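Local coordinates for protein (hdlp (histone deacetylase-like protein)) (Aquifex aeolicus, PDB 1C3P) that probably acts as a zinc-dependent deacetylase of the histone deacetylase family, at residues A[177-180]-A[184-187]; A[259-262]-A[268-271]; A[298-303]-A[346-351]. All blocks are in the same frame, centred on the assembly; numbering follows the deposited sequence.

Contact 1. Residues A[177-180]-A[184-187]; sequences EAFY and QVFV
F179, late in helix 173-179, lies with one ring face against V185, the first residue of strand 185-192. Both valine methyls lie on that face. V185 CG1, anti to its own backbone N (chi1 -176°), stands over it in a CH-pi contact, 4.2 Å from the F179 ring centroid and 29° off the normal. V185 CG2 lies farther out, past the rim, 3.6 Å from F179 CD2. A178 CB lies against the opposite face, toward its rim. Further along the strand V187 CG2 comes to F179 CD1 at 4.5 Å, obliquely and loosely. This is the second half of a beta-alpha-beta unit (strand 162-166, helix 173-179, strand 185-192): after a short turn the chain re-enters the parallel sheet. Helix 146-156 adds I151 and R155 around the phenyl ring. With a leucine in place of F179 the flat face is gone, and V185 CG1 would probably be left without its CH-pi partner, with a gap beside I151. Beta-branched valines suit a strand and give a ring compact methyls to lie on. With no hydrogen bond across, the fit depends on shape and on the exclusion of water.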
loop_
_atom_site.group_PDB
_atom_site.type_symbol
_atom_site.label_atom_id
_atom_site.label_comp_id
_atom_site.label_asym_id
_atom_site.label_seq_id
_atom_site.Cartn_x
_atom_site.Cartn_y
_atom_site.Cartn_z
ATOM N N GLU A 177 10.801 -9.507 5.652
ATOM C CA GLU A 177 11.124 -10.850 6.125
ATOM C C GLU A 177 11.071 -11.867 4.998
ATOM O O GLU A 177 11.939 -12.738 4.872
ATOM C CB GLU A 177 10.142 -11.250 7.224
ATOM C CG GLU A 177 10.427 -12.625 7.831
ATOM C CD GLU A 177 9.501 -12.933 8.990
ATOM O OE1 GLU A 177 8.535 -13.712 8.816
ATOM O OE2 GLU A 177 9.726 -12.364 10.076
ATOM N N ALA A 178 10.050 -11.741 4.162
ATOM C CA ALA A 178 9.850 -12.662 3.048
ATOM C C ALA A 178 11.022 -12.786 2.067
ATOM O O ALA A 178 11.280 -13.864 1.517
ATOM C CB ALA A 178 8.583 -12.276 2.295
ATOM N N PHE A 179 11.740 -11.693 1.850
ATOM C CA PHE A 179 12.838 -11.700 0.893
ATOM C C PHE A 179 14.165 -11.260 1.461
ATOM O O PHE A 179 15.096 -10.945 0.712
ATOM C CB PHE A 179 12.452 -10.806 -0.275
ATOM C CG PHE A 179 11.152 -11.195 -0.879
ATOM C CD1 PHE A 179 9.996 -10.449 -0.638
ATOM C CD2 PHE A 179 11.051 -12.387 -1.592
ATOM C CE1 PHE A 179 8.745 -10.895 -1.100
ATOM C CE2 PHE A 179 9.806 -12.841 -2.054
ATOM C CZ PHE A 179 8.653 -12.089 -1.803
ATOM N N TYR A 180 14.250 -11.275 2.782
ATOM C CA TYR A 180 15.436 -10.834 3.488
ATOM C C TYR A 180 16.679 -11.632 3.109
ATOM O O TYR A 180 17.793 -11.095 3.061
ATOM C CB TYR A 180 15.207 -10.962 4.990
ATOM C CG TYR A 180 15.990 -9.958 5.775
ATOM C CD1 TYR A 180 16.861 -10.354 6.783
ATOM C CD2 TYR A 180 15.826 -8.582 5.529
ATOM C CE1 TYR A 180 17.550 -9.422 7.531
ATOM C CE2 TYR A 180 16.510 -7.639 6.271
ATOM C CZ TYR A 180 17.372 -8.069 7.275
ATOM O OH TYR A 180 18.051 -7.151 8.024
ATOM N N GLN A 184 17.517 -12.043 -5.228
ATOM C CA GLN A 184 16.671 -12.001 -6.412
ATOM C C GLN A 184 15.580 -10.947 -6.253
ATOM O O GLN A 184 14.959 -10.512 -7.222
ATOM C CB GLN A 184 16.038 -13.355 -6.680
ATOM C CG GLN A 184 17.052 -14.451 -6.954
ATOM C CD GLN A 184 16.426 -15.679 -7.567
ATOM O OE1 GLN A 184 15.459 -16.225 -7.047
ATOM N NE2 GLN A 184 16.982 -16.126 -8.681
ATOM N N VAL A 185 15.341 -10.556 -5.014
ATOM C CA VAL A 185 14.345 -9.535 -4.750
ATOM C C VAL A 185 15.033 -8.438 -3.963
ATOM O O VAL A 185 15.859 -8.719 -3.093
ATOM C CB VAL A 185 13.165 -10.108 -3.931
ATOM C CG1 VAL A 185 12.079 -9.028 -3.742
ATOM C CG2 VAL A 185 12.591 -11.333 -4.647
ATOM N N PHE A 186 14.712 -7.191 -4.292
ATOM C CA PHE A 186 15.272 -6.042 -3.598
ATOM C C PHE A 186 14.071 -5.277 -3.080
ATOM O O PHE A 186 13.154 -4.992 -3.836
ATOM C CB PHE A 186 16.080 -5.145 -4.558
ATOM C CG PHE A 186 16.831 -4.052 -3.853
ATOM C CD1 PHE A 186 18.220 -4.064 -3.805
ATOM C CD2 PHE A 186 16.151 -3.038 -3.181
ATOM C CE1 PHE A 186 18.918 -3.086 -3.098
ATOM C CE2 PHE A 186 16.840 -2.060 -2.475
ATOM C CZ PHE A 186 18.235 -2.089 -2.435
ATOM N N VAL A 187 14.068 -4.965 -1.787
ATOM C CA VAL A 187 12.956 -4.240 -1.195
ATOM C C VAL A 187 13.427 -2.890 -0.695
ATOM O O VAL A 187 14.418 -2.802 0.019
ATOM C CB VAL A 187 12.338 -5.027 0.017
ATOM C CG1 VAL A 187 11.233 -4.202 0.690
ATOM C CG2 VAL A 187 11.792 -6.366 -0.451
#

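Contact 2. Residues A[259-262]-A[268-271]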
loop_
_atom_site.group_PDB
_atom_site.type_symbol
_atom_site.label_atom_id
_atom_site.label_comp_id
_atom_site.label_asym_id
_atom_site.label_seq_id
_atom_site.Cartn_x
_atom_site.Cartn_y
_atom_site.Cartn_z
ATOM N N PRO A 259 0.702 8.548 4.218
ATOM C CA PRO A 259 1.696 9.604 4.451
ATOM C C PRO A 259 1.113 11.036 4.448
ATOM O O PRO A 259 1.781 11.983 4.855
ATOM C CB PRO A 259 2.706 9.380 3.318
ATOM C CG PRO A 259 1.845 8.800 2.223
ATOM C CD PRO A 259 1.048 7.791 2.997
ATOM N N LEU A 260 -0.135 11.190 4.014
ATOM C CA LEU A 260 -0.765 12.508 3.955
ATOM C C LEU A 260 -1.062 13.155 5.305
ATOM O O LEU A 260 -1.371 12.489 6.302
ATOM C CB LEU A 260 -2.070 12.439 3.141
ATOM C CG LEU A 260 -1.940 11.932 1.701
ATOM C CD1 LEU A 260 -3.323 11.608 1.131
ATOM C CD2 LEU A 260 -1.205 12.945 0.863
ATOM N N LEU A 261 -0.975 14.478 5.317
ATOM C CA LEU A 261 -1.242 15.272 6.515
ATOM C C LEU A 261 -2.557 14.897 7.204
ATOM O O LEU A 261 -2.612 14.776 8.431
ATOM C CB LEU A 261 -1.256 16.759 6.140
ATOM C CG LEU A 261 -1.731 17.751 7.208
ATOM C CD1 LEU A 261 -0.898 17.593 8.461
ATOM C CD2 LEU A 261 -1.630 19.170 6.670
ATOM N N GLU A 262 -3.608 14.682 6.420
ATOM C CA GLU A 262 -4.913 14.352 6.984
ATOM C C GLU A 262 -5.066 12.965 7.594
ATOM O O GLU A 262 -6.064 12.692 8.267
ATOM C CB GLU A 262 -6.008 14.561 5.940
ATOM C CG GLU A 262 -6.220 16.009 5.573
ATOM C CD GLU A 262 -5.323 16.466 4.456
ATOM O OE1 GLU A 262 -4.368 15.737 4.097
ATOM O OE2 GLU A 262 -5.571 17.572 3.944
ATOM N N PHE A 268 3.531 11.992 9.279
ATOM C CA PHE A 268 3.983 12.660 8.053
ATOM C C PHE A 268 2.895 13.675 7.684
ATOM O O PHE A 268 1.710 13.421 7.886
ATOM C CB PHE A 268 4.133 11.660 6.896
ATOM C CG PHE A 268 5.333 10.746 6.997
ATOM C CD1 PHE A 268 5.573 9.799 5.988
ATOM C CD2 PHE A 268 6.233 10.833 8.060
ATOM C CE1 PHE A 268 6.688 8.959 6.032
ATOM C CE2 PHE A 268 7.366 9.989 8.112
ATOM C CZ PHE A 268 7.591 9.061 7.105
ATOM N N ASN A 269 3.294 14.820 7.151
ATOM C CA ASN A 269 2.332 15.854 6.771
ATOM C C ASN A 269 2.450 16.196 5.296
ATOM O O ASN A 269 2.599 17.361 4.930
ATOM C CB ASN A 269 2.555 17.134 7.583
ATOM C CG ASN A 269 2.451 16.905 9.074
ATOM O OD1 ASN A 269 1.561 16.195 9.545
ATOM N ND2 ASN A 269 3.346 17.531 9.834
ATOM N N LEU A 270 2.362 15.190 4.443
ATOM C CA LEU A 270 2.496 15.432 3.022
ATOM C C LEU A 270 1.212 15.910 2.335
ATOM O O LEU A 270 0.105 15.792 2.885
ATOM C CB LEU A 270 2.966 14.159 2.326
ATOM C CG LEU A 270 4.208 13.435 2.861
ATOM C CD1 LEU A 270 4.606 12.405 1.813
ATOM C CD2 LEU A 270 5.359 14.410 3.112
ATOM N N SER A 271 1.389 16.437 1.125
ATOM C CA SER A 271 0.297 16.907 0.268
ATOM C C SER A 271 0.030 15.809 -0.770
ATOM O O SER A 271 0.933 15.007 -1.049
ATOM C CB SER A 271 0.710 18.174 -0.488
ATOM O OG SER A 271 1.709 17.892 -1.461
#
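P259 and L270 meet by backbone and side chain alike in the buried half of this contact. The P259 carbonyl takes the N-H of L270, N to O 3.3 Å. L270 gives back its own oxygen: L261 N reaches L270 O at 3.0 Å, nearly straight (170°). P259 CB touches two groups at once, 3.9 Å from L270 CD1 and 3.9 Å from F268 CD1, the latter at the edge of the phenyl ring; a proline's compact, rigid ring offers CB to both without a polar atom at its end. L270 CG lies beside its own backbone N (chi1 -52°), which brings CD1 to the proline. L260 CD2 folds back to within 3.5 Å of S271 C. The two bonds flank L260 and make an isolated beta bridge between L260 and L270, which pinches together the loop between strand 250-254 and helix 272-286 of the alpha/beta fold. D258, a zinc ligand, comes directly before P259, and S271 starts the helix as its N-cap, its OG bonded to A274 N and to D228. L270 O has a second donor in R356. The L261-N269 side, by contrast, is partly exposed to solvent, and no hydrogen bond between these two side chains can be relied on. They cross at a slant, L261 CD1 lying 3.6 Å from N269 CB; R356 also lies along L261.

Contact 3. Residues A[298-303]-A[346-351]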
loop_
_atom_site.group_PDB
_atom_site.type_symbol
_atom_site.label_atom_id
_atom_site.label_comp_id
_atom_site.label_asym_id
_atom_site.label_seq_id
_atom_site.Cartn_x
_atom_site.Cartn_y
_atom_site.Cartn_z
ATOM N N HIS A 298 -7.999 7.689 6.069
ATOM C CA HIS A 298 -8.876 8.858 6.027
ATOM C C HIS A 298 -9.583 8.766 4.678
ATOM O O HIS A 298 -8.937 8.812 3.631
ATOM C CB HIS A 298 -8.091 10.162 6.071
ATOM C CG HIS A 298 -8.974 11.368 6.162
ATOM N ND1 HIS A 298 -9.370 11.918 7.362
ATOM C CD2 HIS A 298 -9.627 12.057 5.200
ATOM C CE1 HIS A 298 -10.228 12.896 7.135
ATOM N NE2 HIS A 298 -10.402 13.001 5.831
ATOM N N PRO A 299 -10.922 8.651 4.684
ATOM C CA PRO A 299 -11.699 8.538 3.448
ATOM C C PRO A 299 -11.508 9.632 2.402
ATOM O O PRO A 299 -11.409 9.347 1.207
ATOM C CB PRO A 299 -13.142 8.450 3.962
ATOM C CG PRO A 299 -13.078 9.257 5.248
ATOM C CD PRO A 299 -11.829 8.632 5.845
ATOM N N TYR A 300 -11.477 10.879 2.843
ATOM C CA TYR A 300 -11.301 11.979 1.913
ATOM C C TYR A 300 -9.911 11.965 1.301
ATOM O O TYR A 300 -9.742 12.159 0.094
ATOM C CB TYR A 300 -11.484 13.311 2.628
ATOM C CG TYR A 300 -12.867 13.609 3.167
ATOM C CD1 TYR A 300 -13.846 12.622 3.274
ATOM C CD2 TYR A 300 -13.174 14.885 3.631
ATOM C CE1 TYR A 300 -15.090 12.904 3.839
ATOM C CE2 TYR A 300 -14.401 15.177 4.192
ATOM C CZ TYR A 300 -15.353 14.185 4.298
ATOM O OH TYR A 300 -16.547 14.479 4.899
ATOM N N ALA A 301 -8.918 11.761 2.159
ATOM C CA ALA A 301 -7.520 11.762 1.753
ATOM C C ALA A 301 -7.273 10.659 0.749
ATOM O O ALA A 301 -6.665 10.878 -0.294
ATOM C CB ALA A 301 -6.620 11.578 2.972
ATOM N N LEU A 302 -7.755 9.471 1.094
ATOM C CA LEU A 302 -7.620 8.295 0.263
ATOM C C LEU A 302 -8.252 8.508 -1.102
ATOM O O LEU A 302 -7.601 8.334 -2.123
ATOM C CB LEU A 302 -8.267 7.104 0.986
ATOM C CG LEU A 302 -8.465 5.730 0.341
ATOM C CD1 LEU A 302 -8.867 4.736 1.421
ATOM C CD2 LEU A 302 -9.532 5.781 -0.731
ATOM N N ALA A 303 -9.522 8.906 -1.115
ATOM C CA ALA A 303 -10.232 9.097 -2.371
ATOM C C ALA A 303 -9.603 10.097 -3.316
ATOM O O ALA A 303 -9.457 9.821 -4.508
ATOM C CB ALA A 303 -11.675 9.483 -2.101
ATOM N N TYR A 346 -12.446 21.515 3.841
ATOM C CA TYR A 346 -11.781 22.191 2.729
ATOM C C TYR A 346 -11.361 21.168 1.669
ATOM O O TYR A 346 -11.168 21.506 0.503
ATOM C CB TYR A 346 -10.538 22.912 3.245
ATOM C CG TYR A 346 -9.483 21.964 3.801
ATOM C CD1 TYR A 346 -8.529 21.369 2.966
ATOM C CD2 TYR A 346 -9.458 21.650 5.160
ATOM C CE1 TYR A 346 -7.564 20.481 3.479
ATOM C CE2 TYR A 346 -8.503 20.762 5.683
ATOM C CZ TYR A 346 -7.562 20.185 4.839
ATOM O OH TYR A 346 -6.621 19.320 5.366
ATOM N N MET A 347 -11.203 19.915 2.084
ATOM C CA MET A 347 -10.792 18.856 1.159
ATOM C C MET A 347 -11.854 18.598 0.113
ATOM O O MET A 347 -11.550 18.103 -0.980
ATOM C CB MET A 347 -10.511 17.559 1.924
ATOM C CG MET A 347 -9.356 17.658 2.898
ATOM S SD MET A 347 -9.136 16.112 3.854
ATOM C CE MET A 347 -10.624 15.899 4.555
ATOM N N LEU A 348 -13.097 18.948 0.451
ATOM C CA LEU A 348 -14.242 18.759 -0.443
ATOM C C LEU A 348 -14.296 19.854 -1.504
ATOM O O LEU A 348 -15.031 19.747 -2.487
ATOM C CB LEU A 348 -15.556 18.796 0.352
ATOM C CG LEU A 348 -15.800 17.872 1.546
ATOM C CD1 LEU A 348 -17.152 18.221 2.180
ATOM C CD2 LEU A 348 -15.765 16.411 1.105
ATOM N N GLU A 349 -13.506 20.902 -1.300
ATOM C CA GLU A 349 -13.483 22.046 -2.202
ATOM C C GLU A 349 -12.480 21.984 -3.355
ATOM O O GLU A 349 -12.471 22.855 -4.225
ATOM C CB GLU A 349 -13.242 23.317 -1.383
ATOM C CG GLU A 349 -14.282 23.567 -0.311
ATOM C CD GLU A 349 -15.686 23.658 -0.876
ATOM O OE1 GLU A 349 -15.841 24.243 -1.968
ATOM O OE2 GLU A 349 -16.633 23.171 -0.228
ATOM N N THR A 350 -11.629 20.968 -3.361
ATOM C CA THR A 350 -10.642 20.822 -4.419
ATOM C C THR A 350 -10.113 19.403 -4.428
ATOM O O THR A 350 -10.115 18.727 -3.402
ATOM C CB THR A 350 -9.452 21.765 -4.221
ATOM O OG1 THR A 350 -9.905 23.122 -4.254
ATOM C CG2 THR A 350 -8.426 21.561 -5.324
ATOM N N LEU A 351 -9.646 18.958 -5.585
ATOM C CA LEU A 351 -9.128 17.611 -5.690
ATOM C C LEU A 351 -7.665 17.592 -5.238
ATOM O O LEU A 351 -7.248 16.717 -4.476
ATOM C CB LEU A 351 -9.256 17.122 -7.137
ATOM C CG LEU A 351 -9.207 15.609 -7.345
ATOM C CD1 LEU A 351 -9.504 15.282 -8.794
ATOM C CD2 LEU A 351 -7.858 15.065 -6.937
#
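Y300, in the first turn of helix 299-314, and M347, in a 3-10 turn, mark the nearest approach of the two backbones, their CA atoms 6.9 Å apart. That spacing puts side chains between the main chains, and each backbone is bonded within itself: L302 N to H298 O (2.9 Å) starts the helix behind its N-cap residue H298, and E349 N to Y346 O (3.0 Å) closes the 3-10 turn. The loop between helices 324-332 and 362-372 is thereby packed on the start of helix 299-314, with the H298 side chain about 8 Å from that of the zinc ligand D258. Y300, with CG anti to its carbonyl carbon (chi1 -66°), projects its ring towards the turn. L348 CD2 comes down over one face, 4.0 Å from the Y300 ring centroid and 26° off the normal, a CH-pi contact. M347 crosses Y300 at about a right angle and brings its sulfur to the ring edge, SD 5.5 Å from the Y300 centroid, a Met-aromatic contact. The same SD lies obliquely to H298, 4.6 Å from the imidazole centroid. L330 of helix 324-332 touches both Y300 and L348, while F335 meets the H298 ring. Methionine, flexible and polarisable, suits a place beside two rings turned nearly at right angles to each other. With no hydrogen bond across, the contact is held mainly by dispersion, the sulfur-aromatic contacts probably adding a little.

All three contacts are largely buried, but they hold different parts of the fold. The touching residues of contact 1 are all buried, whereas L261 and N269 of contact 2 and Y300 of contact 3 are partly exposed. Contact 1 joins a helix to a strand of the central parallel sheet; contact 3, on the opposite side of the chain's centre, ties helix 299-314 to a later loop. Neither has a hydrogen bond across it: contact 1 is purely hydrocarbon, contact 3 adds sulfur and imidazole. Contact 2, within a loop next to the zinc site, adds two backbone hydrogen bonds to its apolar packing. It borders contact 3, where E262 OE2 probably hydrogen-bonds Y346 OH at 2.5 Å. Contact 1 touches neither.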